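Local coordinates for trans-4-hydroxy-L-proline dehydratase (Clostridioides difficile 70-100-2010, PDB 6VXC), which uses glycyl radical chemistry to dehydrate trans-4-hydroxy-L-proline to (S)-1-pyrroline-5-carboxylate in the anaerobic degradation of 4-hydroxyproline, at residues Ile382-Met387 against Ser397-Ser402; Lys408-Ala413 against Pro424-Thr429. All coordinates share one frame; numbering follows the deposited sequence.

Interaction 1: Ile382-Met387 against Ser397-Ser402; sequences IILDVM and SNVQIS
Met387 and Ser397 meet where helix 378-390 packs on strand 396-401. These elements close a beta-alpha-beta unit that starts with strand 362-366. Over the short segments 382-387 and 397-401, the helix and strand run in roughly opposite directions, at 146°, with their axes 9.6 Å apart at the closest point. Strands 362-366 and 396-401 are parallel neighbours in a mixed sheet of the pyruvate formate lyase-like part of this glycyl radical enzyme.

The apolar part of the contact lies further along the strand. Leu384 CD2 meets Val399 CG1 at 3.8 Å, and the two side chains cross at about a right angle. The CA-CB bond of Leu384 does not point at the strand, but its end reaches across. Val399 does point at the helix. Its CG1 branch stands beside the backbone N and does the touching. Phe409 of helix 407-418 packs on both Leu384 and Val399, so two helices share this ground.

The mixed polar and sulfur part is centred on Ser397. No hydrogen bond crosses between the segments. Ser397 OG instead lies against two helix side chains, Met387 and Ile383. Met387 CB is 3.6 Å from Ser397 OG, and Ile383 CG2 is 3.9 Å from Ser397 OG. Met387 is buried and also packs on Trp421, Gln423 and Pro424. Its chain leaves the backbone with CG between N and the carbonyl carbon (chi1 73°), runs extended through chi2 and bends at chi3 (-69°). That bend carries the methyl past the serine hydroxyl to the strand backbone. The thioether thus borders both oxygens of Ser397: Met387 SD is 3.1 Å from Ser397 OG, and Met387 CE is 3.2 Å from Ser397 O.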
ATOM      1  N   ILE A 382      14.663  15.412  12.026  1.00 11.63           N
ATOM      2  CA  ILE A 382      15.564  14.267  12.033  1.00 13.31           C
ATOM      3  C   ILE A 382      15.133  13.241  10.979  1.00 13.36           C
ATOM      4  O   ILE A 382      15.964  12.720  10.234  1.00 14.38           O
ATOM      5  CB  ILE A 382      15.652  13.651  13.444  1.00 11.31           C
ATOM      6  CG1 ILE A 382      16.190  14.661  14.467  1.00 14.57           C
ATOM      7  CG2 ILE A 382      16.570  12.461  13.440  1.00 12.69           C
ATOM      8  CD1 ILE A 382      16.122  14.158  15.927  1.00 14.68           C
ATOM      9  N   ILE A 383      13.830  12.949  10.890  1.00 11.85           N
ATOM     10  CA  ILE A 383      13.353  11.982   9.893  1.00  9.40           C
ATOM     11  C   ILE A 383      13.684  12.448   8.475  1.00 11.06           C
ATOM     12  O   ILE A 383      14.142  11.661   7.637  1.00 10.61           O
ATOM     13  CB  ILE A 383      11.843  11.739  10.071  1.00  9.77           C
ATOM     14  CG1 ILE A 383      11.600  10.982  11.388  1.00 11.18           C
ATOM     15  CG2 ILE A 383      11.258  10.997   8.847  1.00  9.35           C
ATOM     16  CD1 ILE A 383      10.144  10.936  11.844  1.00 12.01           C
ATOM     17  N   LEU A 384      13.469  13.735   8.183  1.00 11.04           N
ATOM     18  CA  LEU A 384      13.849  14.250   6.868  1.00 12.22           C
ATOM     19  C   LEU A 384      15.345  14.076   6.608  1.00 12.08           C
ATOM     20  O   LEU A 384      15.746  13.674   5.508  1.00 12.92           O
ATOM     21  CB  LEU A 384      13.434  15.714   6.726  1.00 11.11           C
ATOM     22  CG  LEU A 384      11.941  16.040   6.642  1.00 13.47           C
ATOM     23  CD1 LEU A 384      11.744  17.489   6.211  1.00 12.61           C
ATOM     24  CD2 LEU A 384      11.212  15.092   5.682  1.00 13.08           C
ATOM     25  N   ASP A 385      16.181  14.323   7.623  1.00 11.78           N
ATOM     26  CA  ASP A 385      17.616  14.102   7.455  1.00 13.33           C
ATOM     27  C   ASP A 385      17.935  12.631   7.185  1.00 11.73           C
ATOM     28  O   ASP A 385      18.797  12.326   6.353  1.00 14.18           O
ATOM     29  CB  ASP A 385      18.396  14.584   8.682  1.00 12.56           C
ATOM     30  CG  ASP A 385      18.477  16.099   8.783  1.00 15.90           C
ATOM     31  OD1 ASP A 385      18.277  16.792   7.761  1.00 19.55           O
ATOM     32  OD2 ASP A 385      18.746  16.592   9.893  1.00 17.22           O
ATOM     33  N   VAL A 386      17.301  11.695   7.909  1.00 14.30           N
ATOM     34  CA  VAL A 386      17.677  10.299   7.680  1.00 11.22           C
ATOM     35  C   VAL A 386      17.149   9.800   6.330  1.00 12.41           C
ATOM     36  O   VAL A 386      17.835   9.038   5.636  1.00 15.34           O
ATOM     37  CB  VAL A 386      17.273   9.357   8.844  1.00 16.56           C
ATOM     38  CG1 VAL A 386      16.820  10.089  10.101  1.00 15.79           C
ATOM     39  CG2 VAL A 386      16.318   8.251   8.406  1.00 11.72           C
ATOM     40  N   MET A 387      15.941  10.210   5.917  1.00 13.20           N
ATOM     41  CA  MET A 387      15.471   9.717   4.621  1.00 11.19           C
ATOM     42  C   MET A 387      16.338  10.269   3.489  1.00 11.90           C
ATOM     43  O   MET A 387      16.676   9.541   2.544  1.00 12.80           O
ATOM     44  CB  MET A 387      13.986  10.044   4.405  1.00 10.53           C
ATOM     45  CG  MET A 387      13.658  11.494   4.125  1.00 11.84           C
ATOM     46  SD  MET A 387      11.950  11.783   3.596  1.00 14.63           S
ATOM     47  CE  MET A 387      11.967  11.000   1.974  1.00 10.46           C
ATOM     48  N   SER A 397       8.855   7.151   3.007  1.00 11.15           N
ATOM     49  CA  SER A 397       8.937   8.271   3.946  1.00 10.12           C
ATOM     50  C   SER A 397       8.342   9.522   3.301  1.00  9.49           C
ATOM     51  O   SER A 397       8.922  10.091   2.369  1.00 11.08           O
ATOM     52  CB  SER A 397      10.386   8.511   4.374  1.00  8.89           C
ATOM     53  OG  SER A 397      10.464   9.621   5.260  1.00 11.46           O
ATOM     54  N   ASN A 398       7.198   9.958   3.810  1.00 11.38           N
ATOM     55  CA  ASN A 398       6.418  11.027   3.197  1.00  9.31           C
ATOM     56  C   ASN A 398       6.108  12.104   4.225  1.00  8.94           C
ATOM     57  O   ASN A 398       6.331  11.929   5.426  1.00 12.29           O
ATOM     58  CB  ASN A 398       5.123  10.465   2.600  1.00  7.59           C
ATOM     59  CG  ASN A 398       5.400   9.397   1.599  1.00  8.28           C
ATOM     60  OD1 ASN A 398       6.097   9.634   0.627  1.00 12.07           O
ATOM     61  ND2 ASN A 398       4.938   8.206   1.862  1.00 11.38           N
ATOM     62  N   VAL A 399       5.519  13.204   3.752  1.00 10.28           N
ATOM     63  CA  VAL A 399       5.200  14.338   4.604  1.00 10.71           C
ATOM     64  C   VAL A 399       3.721  14.688   4.484  1.00 10.64           C
ATOM     65  O   VAL A 399       3.117  14.547   3.416  1.00 10.14           O
ATOM     66  CB  VAL A 399       6.095  15.557   4.268  1.00  9.63           C
ATOM     67  CG1 VAL A 399       7.561  15.179   4.479  1.00  8.38           C
ATOM     68  CG2 VAL A 399       5.846  16.089   2.859  1.00  8.09           C
ATOM     69  N   GLN A 400       3.134  15.068   5.615  1.00 13.29           N
ATOM     70  CA  GLN A 400       1.834  15.714   5.676  1.00 10.79           C
ATOM     71  C   GLN A 400       2.049  17.219   5.763  1.00 11.17           C
ATOM     72  O   GLN A 400       2.727  17.707   6.673  1.00 12.03           O
ATOM     73  CB  GLN A 400       1.017  15.226   6.873  1.00 10.12           C
ATOM     74  CG  GLN A 400       0.102  14.045   6.599  1.00  7.13           C
ATOM     75  CD  GLN A 400      -0.934  13.851   7.700  1.00  9.55           C
ATOM     76  OE1 GLN A 400      -1.625  14.794   8.088  1.00 15.96           O
ATOM     77  NE2 GLN A 400      -1.014  12.636   8.240  1.00 11.63           N
ATOM     78  N   ILE A 401       1.449  17.943   4.838  1.00 10.87           N
ATOM     79  CA  ILE A 401       1.552  19.385   4.766  1.00 10.89           C
ATOM     80  C   ILE A 401       0.195  19.946   5.149  1.00 11.15           C
ATOM     81  O   ILE A 401      -0.813  19.615   4.523  1.00 11.87           O
ATOM     82  CB  ILE A 401       1.975  19.844   3.362  1.00 10.99           C
ATOM     83  CG1 ILE A 401       3.322  19.218   2.962  1.00 10.36           C
ATOM     84  CG2 ILE A 401       1.972  21.360   3.275  1.00 11.81           C
ATOM     85  CD1 ILE A 401       4.474  19.452   3.939  1.00 10.39           C
ATOM     86  N   SER A 402       0.180  20.776   6.184  1.00 11.91           N
ATOM     87  CA  SER A 402      -0.983  21.498   6.673  1.00 12.07           C
ATOM     88  C   SER A 402      -0.830  22.979   6.357  1.00 13.05           C
ATOM     89  O   SER A 402       0.280  23.484   6.183  1.00 14.06           O
ATOM     90  CB  SER A 402      -1.136  21.295   8.196  1.00 10.30           C
ATOM     91  OG  SER A 402      -2.033  22.219   8.789  1.00 14.12           O
TER

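Interaction 2: Lys408-Ala413 against Pro424-Thr429; sequences KFLKRA and PAFYNT
Phe426 fits the CE2 corner of its ring between the methyls of Ala413 and Leu410 of helix 407-418. The two methyls come obliquely from opposite sides of the ring plane. Ala413 CB is 3.6 Å from Phe426 CE2, and Leu410 CD1 is 3.8 Å from the same Phe426 CE2. Leu410 reaches the ring with one branch: its CG is anti to the backbone N (chi1 170°), and CD1 then swings to the ring, near Phe426 CD2 as well (4.0 Å). The side chains of Leu410 and Phe426 cross at about a right angle. Further round the ring, Phe426 CZ comes to 4.0 Å from Ala413 O, so the ring also borders the helix backbone.

Pro424 forms the second half of the contact, two residues before Phe426. Its peptide bond to the preceding residue is cis. The pyrrolidine ring turns to the same alanine. Pro424 CG lies 4.0 Å from Ala413 CB, and Pro424 CD lies 3.7 Å from Ala413 O. Ala413 therefore meets both Phe426 and Pro424.

The arrangement belongs to a beta-alpha-beta unit made of strand 396-401, helix 407-418 and strand 426-428. Phe426 faces the helix, while the next residue, Tyr427, contributes its hydroxyl to a hydrogen bond with the backbone O of Cys454, the probable site of the cysteine radical intermediate. Val399 and Ser417 also pack on Phe426.

Every touching residue is buried, and no hydrogen bond or salt bridge crosses between the segments. The contact of the helix with the strand and the proline before it therefore rests on apolar packing, probably with little directional bonding.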
ATOM      1  N   LYS A 408       9.463  26.439   6.134  1.00 14.13           N
ATOM      2  CA  LYS A 408      10.780  25.810   6.160  1.00 15.44           C
ATOM      3  C   LYS A 408      10.679  24.291   6.041  1.00 16.00           C
ATOM      4  O   LYS A 408      11.494  23.655   5.361  1.00 12.38           O
ATOM      5  CB  LYS A 408      11.519  26.186   7.446  1.00 17.52           C
ATOM      6  CG  LYS A 408      12.844  25.459   7.639  1.00 23.48           C
ATOM      7  CD  LYS A 408      13.547  25.867   8.947  1.00 28.98           C
ATOM      8  CE  LYS A 408      14.797  25.034   9.190  1.00 30.51           C
ATOM      9  NZ  LYS A 408      15.335  25.236  10.558  1.00 39.52           N
ATOM     10  N   PHE A 409       9.692  23.690   6.709  1.00 14.46           N
ATOM     11  CA  PHE A 409       9.537  22.242   6.635  1.00 14.27           C
ATOM     12  C   PHE A 409       9.150  21.818   5.224  1.00 12.53           C
ATOM     13  O   PHE A 409       9.741  20.898   4.656  1.00 12.19           O
ATOM     14  CB  PHE A 409       8.494  21.774   7.650  1.00 11.42           C
ATOM     15  CG  PHE A 409       8.264  20.276   7.647  1.00 11.76           C
ATOM     16  CD1 PHE A 409       9.114  19.431   8.342  1.00 11.60           C
ATOM     17  CD2 PHE A 409       7.196  19.719   6.951  1.00 10.59           C
ATOM     18  CE1 PHE A 409       8.906  18.058   8.349  1.00 13.95           C
ATOM     19  CE2 PHE A 409       6.989  18.336   6.947  1.00 12.01           C
ATOM     20  CZ  PHE A 409       7.852  17.504   7.654  1.00  9.71           C
ATOM     21  N   LEU A 410       8.170  22.499   4.632  1.00 12.16           N
ATOM     22  CA  LEU A 410       7.782  22.167   3.268  1.00 11.28           C
ATOM     23  C   LEU A 410       8.965  22.279   2.305  1.00 13.26           C
ATOM     24  O   LEU A 410       9.168  21.408   1.450  1.00 12.81           O
ATOM     25  CB  LEU A 410       6.630  23.075   2.828  1.00 13.85           C
ATOM     26  CG  LEU A 410       6.248  23.038   1.349  1.00 13.09           C
ATOM     27  CD1 LEU A 410       5.834  21.629   0.895  1.00 10.49           C
ATOM     28  CD2 LEU A 410       5.163  24.088   1.038  1.00 10.88           C
ATOM     29  N   LYS A 411       9.762  23.348   2.428  1.00 13.33           N
ATOM     30  CA  LYS A 411      10.853  23.546   1.479  1.00 12.58           C
ATOM     31  C   LYS A 411      11.939  22.490   1.647  1.00 11.28           C
ATOM     32  O   LYS A 411      12.535  22.047   0.662  1.00 15.37           O
ATOM     33  CB  LYS A 411      11.427  24.959   1.608  1.00 14.16           C
ATOM     34  CG  LYS A 411      10.487  26.029   1.022  1.00 20.97           C
ATOM     35  CD  LYS A 411      11.085  27.430   1.078  1.00 28.24           C
ATOM     36  CE  LYS A 411      12.282  27.574   0.142  1.00 25.26           C
ATOM     37  NZ  LYS A 411      12.709  29.008   0.036  1.00 28.64           N
ATOM     38  N   ARG A 412      12.206  22.071   2.880  1.00 11.79           N
ATOM     39  CA  ARG A 412      13.140  20.973   3.093  1.00 12.49           C
ATOM     40  C   ARG A 412      12.643  19.695   2.419  1.00 15.10           C
ATOM     41  O   ARG A 412      13.435  18.944   1.832  1.00 13.87           O
ATOM     42  CB  ARG A 412      13.351  20.758   4.589  1.00 11.98           C
ATOM     43  CG  ARG A 412      14.242  19.603   4.936  1.00 15.04           C
ATOM     44  CD  ARG A 412      15.702  19.909   4.655  1.00 17.39           C
ATOM     45  NE  ARG A 412      16.556  18.826   5.140  1.00 20.63           N
ATOM     46  CZ  ARG A 412      17.205  17.989   4.346  1.00 19.43           C
ATOM     47  NH1 ARG A 412      17.106  18.136   3.031  1.00 18.85           N
ATOM     48  NH2 ARG A 412      17.947  17.016   4.858  1.00 15.35           N
ATOM     49  N   ALA A 413      11.335  19.422   2.514  1.00 12.43           N
ATOM     50  CA  ALA A 413      10.767  18.279   1.800  1.00 12.15           C
ATOM     51  C   ALA A 413      10.917  18.444   0.291  1.00 11.99           C
ATOM     52  O   ALA A 413      11.278  17.493  -0.413  1.00 13.53           O
ATOM     53  CB  ALA A 413       9.293  18.099   2.172  1.00  8.19           C
ATOM     54  N   PRO A 424      10.053  12.622  -0.770  1.00  9.19           N
ATOM     55  CA  PRO A 424       8.758  12.251  -0.192  1.00  7.91           C
ATOM     56  C   PRO A 424       7.598  12.637  -1.104  1.00 11.22           C
ATOM     57  O   PRO A 424       7.727  13.591  -1.877  1.00  9.35           O
ATOM     58  CB  PRO A 424       8.697  13.089   1.090  1.00  7.43           C
ATOM     59  CG  PRO A 424       9.409  14.388   0.662  1.00 10.14           C
ATOM     60  CD  PRO A 424      10.538  13.919  -0.253  1.00  8.13           C
ATOM     61  N   ALA A 425       6.486  11.913  -1.002  1.00  9.40           N
ATOM     62  CA  ALA A 425       5.231  12.418  -1.517  1.00  7.87           C
ATOM     63  C   ALA A 425       4.649  13.408  -0.509  1.00  9.85           C
ATOM     64  O   ALA A 425       5.014  13.415   0.669  1.00 11.32           O
ATOM     65  CB  ALA A 425       4.243  11.280  -1.769  1.00  8.81           C
ATOM     66  N   PHE A 426       3.707  14.217  -0.977  1.00 10.31           N
ATOM     67  CA  PHE A 426       3.073  15.255  -0.177  1.00 10.47           C
ATOM     68  C   PHE A 426       1.589  14.947  -0.024  1.00  8.76           C
ATOM     69  O   PHE A 426       0.909  14.688  -1.018  1.00 12.07           O
ATOM     70  CB  PHE A 426       3.268  16.638  -0.830  1.00  8.47           C
ATOM     71  CG  PHE A 426       4.723  17.007  -1.068  1.00  8.18           C
ATOM     72  CD1 PHE A 426       5.389  16.568  -2.203  1.00  8.79           C
ATOM     73  CD2 PHE A 426       5.407  17.800  -0.165  1.00  6.34           C
ATOM     74  CE1 PHE A 426       6.725  16.904  -2.427  1.00 11.17           C
ATOM     75  CE2 PHE A 426       6.730  18.139  -0.381  1.00 11.14           C
ATOM     76  CZ  PHE A 426       7.398  17.687  -1.511  1.00 10.97           C
ATOM     77  N   TYR A 427       1.084  15.007   1.210  1.00  9.88           N
ATOM     78  CA  TYR A 427      -0.322  14.771   1.521  1.00  9.01           C
ATOM     79  C   TYR A 427      -0.912  15.984   2.227  1.00  9.76           C
ATOM     80  O   TYR A 427      -0.252  16.599   3.067  1.00 11.47           O
ATOM     81  CB  TYR A 427      -0.518  13.533   2.422  1.00 10.08           C
ATOM     82  CG  TYR A 427       0.050  12.254   1.864  1.00 10.53           C
ATOM     83  CD1 TYR A 427      -0.608  11.574   0.843  1.00  9.15           C
ATOM     84  CD2 TYR A 427       1.224  11.715   2.373  1.00  9.58           C
ATOM     85  CE1 TYR A 427      -0.090  10.409   0.309  1.00 10.20           C
ATOM     86  CE2 TYR A 427       1.752  10.550   1.858  1.00 13.44           C
ATOM     87  CZ  TYR A 427       1.088   9.897   0.823  1.00 11.21           C
ATOM     88  OH  TYR A 427       1.612   8.737   0.323  1.00 14.11           O
ATOM     89  N   ASN A 428      -2.170  16.292   1.907  1.00  8.70           N
ATOM     90  CA  ASN A 428      -2.874  17.471   2.416  1.00 10.36           C
ATOM     91  C   ASN A 428      -3.556  17.126   3.739  1.00 11.76           C
ATOM     92  O   ASN A 428      -4.579  16.433   3.761  1.00 10.79           O
ATOM     93  CB  ASN A 428      -3.883  17.964   1.383  1.00  8.44           C
ATOM     94  CG  ASN A 428      -4.630  19.211   1.828  1.00 10.08           C
ATOM     95  OD1 ASN A 428      -4.540  19.625   2.978  1.00 10.95           O
ATOM     96  ND2 ASN A 428      -5.344  19.839   0.894  1.00  9.06           N
ATOM     97  N   THR A 429      -2.994  17.625   4.841  1.00 10.88           N
ATOM     98  CA  THR A 429      -3.539  17.327   6.165  1.00  9.36           C
ATOM     99  C   THR A 429      -5.002  17.735   6.281  1.00 10.26           C
ATOM    100  O   THR A 429      -5.816  16.993   6.851  1.00 10.80           O
ATOM    101  CB  THR A 429      -2.709  18.017   7.249  1.00  8.91           C
ATOM    102  OG1 THR A 429      -1.387  17.466   7.273  1.00 10.69           O
ATOM    103  CG2 THR A 429      -3.378  17.883   8.615  1.00 12.05           C
TER

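Interactions 1 and 2 are both buried, and neither is a surface contact. Their centres are about 7 Å apart. They come in series along the chain, as two successive beta-alpha-beta units sharing strand 396-401. Each packs a helix on the same sheet, where strands 396-401 and 426-428 are parallel neighbours. The strands are joined directly: Ile401 N is 2.8 Å from Tyr427 O, a probable hydrogen bond. The side chains of Gln400 and Thr429, the latter at the start of the next helix, make another probable one through OE1 and OG1. The chemistry differs. Interaction 1 sets a thioether beside a serine, next to a leucine-valine pair. Interaction 2 is aliphatic and aromatic, apart from a backbone carbonyl.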